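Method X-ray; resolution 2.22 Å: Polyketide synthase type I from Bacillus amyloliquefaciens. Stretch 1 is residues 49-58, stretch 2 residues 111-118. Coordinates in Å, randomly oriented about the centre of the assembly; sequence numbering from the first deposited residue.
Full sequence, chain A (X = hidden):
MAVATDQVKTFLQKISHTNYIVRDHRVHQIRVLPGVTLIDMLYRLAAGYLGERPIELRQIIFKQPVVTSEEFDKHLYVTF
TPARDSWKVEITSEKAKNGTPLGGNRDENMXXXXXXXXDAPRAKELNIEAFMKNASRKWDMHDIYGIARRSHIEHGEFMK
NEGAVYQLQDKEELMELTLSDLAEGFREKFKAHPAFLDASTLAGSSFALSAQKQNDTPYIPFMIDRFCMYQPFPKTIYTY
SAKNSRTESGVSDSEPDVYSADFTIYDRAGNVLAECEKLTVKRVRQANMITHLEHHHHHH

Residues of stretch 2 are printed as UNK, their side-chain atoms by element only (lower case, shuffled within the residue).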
# COMPACT_ATOMS: atom_id res chain seq x y z
N TYR A 49 13.15 5.11 16.36
CA TYR A 49 12.88 6.35 17.04
C TYR A 49 12.17 6.07 18.32
O TYR A 49 12.31 6.83 19.24
CB TYR A 49 12.03 7.24 16.15
CG TYR A 49 11.31 8.35 16.85
CD1 TYR A 49 11.97 9.43 17.31
CD2 TYR A 49 9.96 8.30 17.03
CE1 TYR A 49 11.31 10.44 17.95
CE2 TYR A 49 9.30 9.30 17.67
CZ TYR A 49 9.99 10.38 18.12
OH TYR A 49 9.36 11.38 18.76
N LEU A 50 11.49 4.94 18.39
CA LEU A 50 10.75 4.56 19.57
C LEU A 50 11.51 3.61 20.42
O LEU A 50 11.55 3.75 21.61
CB LEU A 50 9.47 3.86 19.17
CG LEU A 50 8.38 4.67 18.55
CD1 LEU A 50 7.12 3.85 18.66
CD2 LEU A 50 8.23 6.00 19.26
N GLY A 51 12.11 2.63 19.76
CA GLY A 51 12.73 1.50 20.38
C GLY A 51 12.19 0.57 19.37
O GLY A 51 11.53 1.05 18.49
N GLU A 52 12.42 -0.72 19.48
CA GLU A 52 11.74 -1.64 18.60
C GLU A 52 10.67 -1.93 19.63
O GLU A 52 10.91 -2.53 20.63
CB GLU A 52 12.68 -2.70 18.01
CG GLU A 52 12.34 -3.03 16.55
CD GLU A 52 13.53 -3.53 15.76
OE1 GLU A 52 14.49 -3.98 16.40
OE2 GLU A 52 13.51 -3.47 14.51
N ARG A 53 9.46 -1.51 19.35
CA ARG A 53 8.36 -1.76 20.24
C ARG A 53 7.37 -1.95 19.12
O ARG A 53 7.41 -1.18 18.20
CB ARG A 53 7.91 -0.69 21.19
CG ARG A 53 8.83 -0.59 22.35
CD ARG A 53 8.45 0.44 23.38
NE ARG A 53 9.28 1.59 23.14
CZ ARG A 53 9.05 2.80 23.61
NH1 ARG A 53 8.02 3.04 24.38
NH2 ARG A 53 9.87 3.77 23.27
N PRO A 54 6.52 -2.96 19.15
CA PRO A 54 5.63 -3.07 17.99
C PRO A 54 4.63 -1.93 17.90
O PRO A 54 4.14 -1.59 18.90
CB PRO A 54 4.93 -4.40 18.22
CG PRO A 54 4.83 -4.52 19.65
CD PRO A 54 6.20 -4.18 20.03
N ILE A 55 4.39 -1.37 16.72
CA ILE A 55 3.45 -0.26 16.59
C ILE A 55 2.53 -0.41 15.39
O ILE A 55 2.82 -1.15 14.46
CB ILE A 55 4.19 1.09 16.50
CG1 ILE A 55 4.98 1.17 15.20
CG2 ILE A 55 5.10 1.28 17.70
CD1 ILE A 55 4.14 1.49 13.99
N GLU A 56 1.42 0.32 15.43
CA GLU A 56 0.44 0.29 14.35
C GLU A 56 0.16 1.71 13.86
O GLU A 56 0.69 2.68 14.39
CB GLU A 56 -0.85 -0.38 14.81
CG GLU A 56 -1.63 0.43 15.84
CD GLU A 56 -2.74 -0.38 16.49
OE1 GLU A 56 -2.61 -1.62 16.56
OE2 GLU A 56 -3.74 0.23 16.92
N LEU A 57 -0.69 1.81 12.84
CA LEU A 57 -1.04 3.08 12.28
C LEU A 57 -2.53 3.29 12.18
O LEU A 57 -3.26 2.40 11.91
CB LEU A 57 -0.37 3.27 10.94
CG LEU A 57 1.07 2.91 10.82
CD1 LEU A 57 1.49 2.80 9.39
CD2 LEU A 57 1.98 3.87 11.54
N ARG A 58 -2.98 4.50 12.41
CA ARG A 58 -4.38 4.82 12.32
C ARG A 58 -4.62 6.12 11.57
O ARG A 58 -3.77 6.93 11.51
CB ARG A 58 -5.00 4.89 13.69
CG ARG A 58 -4.67 3.72 14.57
CD ARG A 58 -5.49 3.78 15.83
NE ARG A 58 -5.13 2.75 16.77
CZ ARG A 58 -5.34 2.84 18.06
NH1 ARG A 58 -5.91 3.90 18.56
NH2 ARG A 58 -4.99 1.85 18.86
N UNK A 111 -0.08 11.52 6.09
CA UNK A 111 -0.19 11.70 7.52
C UNK A 111 -0.87 10.54 8.20
O UNK A 111 -1.65 9.90 7.64
c UNK A 111 -0.89 12.99 7.86
o UNK A 111 -3.70 14.08 9.27
c UNK A 111 -3.05 14.19 8.23
c UNK A 111 -2.37 12.97 7.67
o UNK A 111 -2.94 15.24 7.60
N UNK A 112 -0.50 10.24 9.41
CA UNK A 112 -1.20 9.24 10.19
C UNK A 112 -0.94 9.42 11.68
O UNK A 112 -0.19 10.26 12.05
c UNK A 112 -0.80 7.84 9.76
s UNK A 112 0.88 7.37 10.07
N UNK A 113 -1.50 8.57 12.51
CA UNK A 113 -1.24 8.58 13.92
C UNK A 113 -0.64 7.27 14.34
O UNK A 113 -1.19 6.24 14.12
c UNK A 113 -3.16 10.09 14.38
n UNK A 113 -2.69 12.40 14.54
o UNK A 113 -1.96 11.12 16.19
c UNK A 113 -2.49 8.81 14.69
c UNK A 113 -2.55 11.25 15.12
N UNK A 114 0.52 7.31 14.93
CA UNK A 114 1.21 6.10 15.30
C UNK A 114 1.03 5.71 16.76
O UNK A 114 1.38 6.42 17.63
c UNK A 114 3.57 5.04 15.02
c UNK A 114 4.12 4.72 16.40
c UNK A 114 2.67 6.24 14.96
c UNK A 114 4.69 5.34 14.08
N UNK A 115 0.47 4.56 17.03
CA UNK A 115 0.27 4.08 18.39
C UNK A 115 1.12 2.88 18.71
O UNK A 115 1.53 2.17 17.86
c UNK A 115 -3.67 6.14 19.66
c UNK A 115 -2.13 4.72 18.55
c UNK A 115 -2.44 5.34 17.38
c UNK A 115 -2.76 5.13 19.69
c UNK A 115 -1.15 3.64 18.59
c UNK A 115 -3.35 6.34 17.34
o UNK A 115 -4.85 7.74 18.44
c UNK A 115 -3.96 6.74 18.48
N UNK A 116 1.33 2.65 19.97
CA UNK A 116 2.03 1.48 20.34
C UNK A 116 1.04 0.33 20.24
O UNK A 116 -0.08 0.46 20.58
c UNK A 116 3.71 3.35 23.14
c UNK A 116 2.61 1.62 21.72
c UNK A 116 3.72 2.66 21.81
c UNK A 116 5.08 2.08 21.58
N UNK A 117 1.48 -0.79 19.72
CA UNK A 117 0.61 -1.96 19.60
C UNK A 117 0.81 -2.78 20.86
O UNK A 117 1.90 -2.98 21.31
n UNK A 117 1.16 -6.22 17.86
c UNK A 117 0.29 -4.01 18.17
c UNK A 117 1.18 -4.97 17.42
c UNK A 117 0.95 -2.69 18.34
o UNK A 117 1.91 -4.60 16.48
N UNK A 118 -0.29 -3.24 21.40
CA UNK A 118 -0.41 -3.89 22.71
C UNK A 118 -1.61 -4.82 22.75
O UNK A 118 -1.80 -5.55 23.72
c UNK A 118 -2.44 -1.59 24.88
c UNK A 118 -0.52 -2.84 23.81
o UNK A 118 -3.47 -2.26 25.07
c UNK A 118 -1.64 -1.84 23.61
o UNK A 118 -2.03 -0.72 25.68

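Position 111 carries five side-chain atoms, three carbons in an unbranched run with two oxygens on the third. That is a carboxylate on two methylenes, hence Glu-111. Its CA-to-CB bond points away from stretch 1, and its nearest side-chain approach is CG of Glu-111 to O of Arg-58, 7.3 Å.

Position 112 has one carbon and one sulfur, which identifies Cys-112. CA-to-CB points toward stretch 1; CB lies 3.6 Å from O of Arg-58, and SG of Cys-112 is 4.0 Å from CD2 of Leu-57, an apolar contact.

Position 113 shows three carbons, the last bearing one further light atom of each kind, oxygen and nitrogen: a primary amide, so Gln-113. With chi1 and chi2 both m, its end leads away from stretch 1, and its tie is through the backbone. N of Gln-113 donates to O of Arg-58 at 3.0 Å, and N of Arg-58 donates to O of Gln-113 at 3.0 Å.

Position 114 holds four carbons forked at the second, the pattern of Leu-114. The side chain shares a face of the sheet with Leu-57. CD1 of Leu-114 lies 4.0 Å from CD2 of Leu-57, while CD2 of Leu-114 is 3.6 Å from CB of Ile-55 and 3.9 Å from CD1 of Leu-50. Both methyls therefore pack against stretch 1.

Position 115 has one carbon leading to a six-carbon ring with an oxygen attached, which is Tyr-115. The guanidinium of Arg-58 lies flat on this ring, centres 3.7 Å apart and planes at 17°. CZ of Arg-58 sits only 9° off the ring normal, so the contact is a cation-pi stack over the face.

Position 116 again has four carbons forked at the second: Leu-116. CA-to-CB points away, yet the end comes nearer, bringing CD2 of Leu-116 to 4.0 Å from CG2 of Ile-55 and to 4.0 Å from CD1 of Leu-50.

Position 117 repeats the three-carbon amide pattern, giving Gln-117. The strand has ended, but N of Gln-117 still donates to O of Pro-54 at 2.9 Å, with an N-H...O angle of 161°.

Position 118 has three carbons and two oxygens on the third, hence Glu-118; its CA-to-CB bond points away, and it makes no contact with stretch 1.

The contact is an antiparallel strand pairing, the axes approaching to 4.7 Å at 148°. Paired backbone bonds join Arg-58 with Gln-113 and Glu-56 with Tyr-115, where N of Glu-56 donates to O of Tyr-115 at 3.1 Å and N of Tyr-115 to O of Glu-56 at 3.2 Å. Between these rungs, Leu-57 faces Leu-114 as a non-hydrogen-bonded pair; their side chains meet on the same face of the sheet. On the face of Glu-56, Arg-58 and Tyr-115, a salt bridge from NH2 of Arg-58 to OE2 of Glu-56, 2.8 Å, accompanies the stack: the same guanidinium meets a carboxylate of its own strand and the ring across from it. Together the stretches bury 734 Å².

Stretch 2 111-118: ECQLYLQE
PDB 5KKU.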